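Local coordinates for hypothetical 39.9 kDa protein (Saccharomyces cerevisiae, PDB 2GA8), which acts as an ATP-dependent kinase of the P-loop type that could be involved in assembly of the endoplasmic reticulum membrane, at residues I158-G163 / I264-Y269. Residues are numbered along the deposited sequence; the frame is centred on the assembly and turned at random.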
loop_
_atom_site.group_PDB
_atom_site.type_symbol
_atom_site.label_atom_id
_atom_site.label_comp_id
_atom_site.label_asym_id
_atom_site.label_seq_id
_atom_site.Cartn_x
_atom_site.Cartn_y
_atom_site.Cartn_z
ATOM N N ILE A 158 -4.901 3.370 5.288
ATOM C CA ILE A 158 -3.976 3.640 4.197
ATOM C C ILE A 158 -2.902 2.567 4.149
ATOM O O ILE A 158 -2.544 1.977 5.169
ATOM C CB ILE A 158 -3.264 5.009 4.358
ATOM C CG1 ILE A 158 -2.564 5.074 5.718
ATOM C CG2 ILE A 158 -4.273 6.152 4.212
ATOM C CD1 ILE A 158 -1.731 6.333 5.916
ATOM N N VAL A 159 -2.402 2.303 2.950
ATOM C CA VAL A 159 -1.329 1.336 2.775
ATOM C C VAL A 159 -0.232 2.051 1.997
ATOM O O VAL A 159 -0.320 2.206 0.781
ATOM C CB VAL A 159 -1.770 0.089 1.967
ATOM C CG1 VAL A 159 -0.546 -0.767 1.626
ATOM C CG2 VAL A 159 -2.764 -0.732 2.769
ATOM N N PRO A 160 0.786 2.556 2.704
ATOM C CA PRO A 160 1.868 3.241 1.995
ATOM C C PRO A 160 2.768 2.172 1.386
ATOM O O PRO A 160 2.975 1.110 1.978
ATOM C CB PRO A 160 2.579 4.015 3.106
ATOM C CG PRO A 160 1.502 4.194 4.158
ATOM C CD PRO A 160 0.851 2.834 4.146
ATOM N N MET A 161 3.302 2.449 0.206
ATOM C CA MET A 161 4.181 1.499 -0.466
ATOM C C MET A 161 5.551 1.480 0.226
ATOM O O MET A 161 6.312 0.523 0.104
ATOM C CB MET A 161 4.327 1.919 -1.929
ATOM C CG MET A 161 4.864 0.865 -2.859
ATOM S SD MET A 161 4.983 1.543 -4.528
ATOM C CE MET A 161 6.587 2.170 -4.487
ATOM N N ASP A 162 5.841 2.544 0.969
ATOM C CA ASP A 162 7.110 2.712 1.682
ATOM C C ASP A 162 7.552 1.546 2.561
ATOM O O ASP A 162 8.747 1.272 2.679
ATOM C CB ASP A 162 7.049 3.973 2.543
ATOM C CG ASP A 162 6.806 5.218 1.727
ATOM O OD1 ASP A 162 7.763 5.721 1.098
ATOM O OD2 ASP A 162 5.650 5.684 1.701
ATOM N N GLY A 163 6.592 0.876 3.191
ATOM C CA GLY A 163 6.922 -0.238 4.053
ATOM C C GLY A 163 7.495 -1.423 3.303
ATOM O O GLY A 163 8.028 -2.352 3.907
ATOM N N ILE A 264 -6.797 2.641 1.044
ATOM C CA ILE A 264 -6.184 3.647 0.198
ATOM C C ILE A 264 -4.700 3.329 0.064
ATOM O O ILE A 264 -3.945 3.470 1.014
ATOM C CB ILE A 264 -6.366 5.050 0.817
ATOM C CG1 ILE A 264 -7.860 5.356 0.956
ATOM C CG2 ILE A 264 -5.683 6.099 -0.053
ATOM C CD1 ILE A 264 -8.169 6.461 1.967
ATOM N N LEU A 265 -4.297 2.882 -1.120
ATOM C CA LEU A 265 -2.908 2.538 -1.368
ATOM C C LEU A 265 -2.250 3.689 -2.105
ATOM O O LEU A 265 -2.749 4.129 -3.138
ATOM C CB LEU A 265 -2.818 1.264 -2.211
ATOM C CG LEU A 265 -3.491 0.032 -1.597
ATOM C CD1 LEU A 265 -4.906 -0.101 -2.134
ATOM C CD2 LEU A 265 -2.687 -1.211 -1.937
ATOM N N GLU A 266 -1.145 4.191 -1.562
ATOM C CA GLU A 266 -0.440 5.302 -2.196
ATOM C C GLU A 266 1.010 4.915 -2.405
ATOM O O GLU A 266 1.618 4.265 -1.553
ATOM C CB GLU A 266 -0.533 6.567 -1.332
ATOM C CG GLU A 266 0.009 6.401 0.079
ATOM C CD GLU A 266 1.430 6.913 0.249
ATOM O OE1 GLU A 266 2.114 7.175 -0.765
ATOM O OE2 GLU A 266 1.869 7.038 1.412
ATOM N N GLY A 267 1.561 5.302 -3.547
ATOM C CA GLY A 267 2.945 4.970 -3.822
ATOM C C GLY A 267 3.416 5.417 -5.189
ATOM O O GLY A 267 2.633 5.859 -6.036
ATOM N N LEU A 268 4.717 5.284 -5.404
ATOM C CA LEU A 268 5.343 5.681 -6.656
ATOM C C LEU A 268 5.039 4.784 -7.849
ATOM O O LEU A 268 4.819 5.264 -8.963
ATOM C CB LEU A 268 6.862 5.687 -6.485
ATOM C CG LEU A 268 7.528 6.596 -5.454
ATOM C CD1 LEU A 268 8.954 6.109 -5.210
ATOM C CD2 LEU A 268 7.519 8.035 -5.954
ATOM N N TYR A 269 5.015 3.481 -7.600
ATOM C CA TYR A 269 4.877 2.514 -8.680
ATOM C C TYR A 269 3.621 1.672 -8.821
ATOM O O TYR A 269 3.642 0.635 -9.496
ATOM C CB TYR A 269 6.117 1.614 -8.625
ATOM C CG TYR A 269 7.399 2.431 -8.574
ATOM C CD1 TYR A 269 7.677 3.374 -9.563
ATOM C CD2 TYR A 269 8.302 2.295 -7.521
ATOM C CE1 TYR A 269 8.818 4.167 -9.507
ATOM C CE2 TYR A 269 9.461 3.092 -7.457
ATOM C CZ TYR A 269 9.703 4.025 -8.458
ATOM O OH TYR A 269 10.821 4.826 -8.413
HETATM O O HOH W 1 0.753 1.374 -1.632
HETATM O O HOH W 2 4.429 5.195 -0.428
HETATM O O HOH W 3 4.251 7.496 2.454
#
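Val159 N donates to Ile264 O at 2.7 Å, and Glu266 N donates to Val159 O at 3.2 Å; Met161 N then closes the ladder on Glu266 O. A water also bridges Val159 O and Glu266 O. On one face of this parallel pair Val159 and Leu265 lie side by side, over helix 192-206; on the other, Ile158 CG2 meets Ile264 CB. The strands are neighbours in the five-stranded parallel sheet of a P-loop kinase, with 156-160 at its edge and 262-267 next to the strand leading into the Walker A loop. Beyond Pro160, Met161 reaches across with CG anti to its backbone N (chi1 -163°), its SD accepting a weak N-H...S hydrogen bond from Tyr269 N at 3.6 Å. The chain bends at chi3, and Met161 CE arrives obliquely at the Tyr269 ring, 3.5 Å from CD2, and also meets Leu268 CB. An alanine here has no thioether, and would probably open a gap beside Leu268 and Tyr269 and leave Tyr269 N without its weak acceptor. The Glu266 side chain bends at chi2 over Pro160, OE2 touching CB. Two waters bridge Asp162 OD2 to Glu266, one at OE1 and one at OE2, and Lys37 of the probable ATP site touches Glu266.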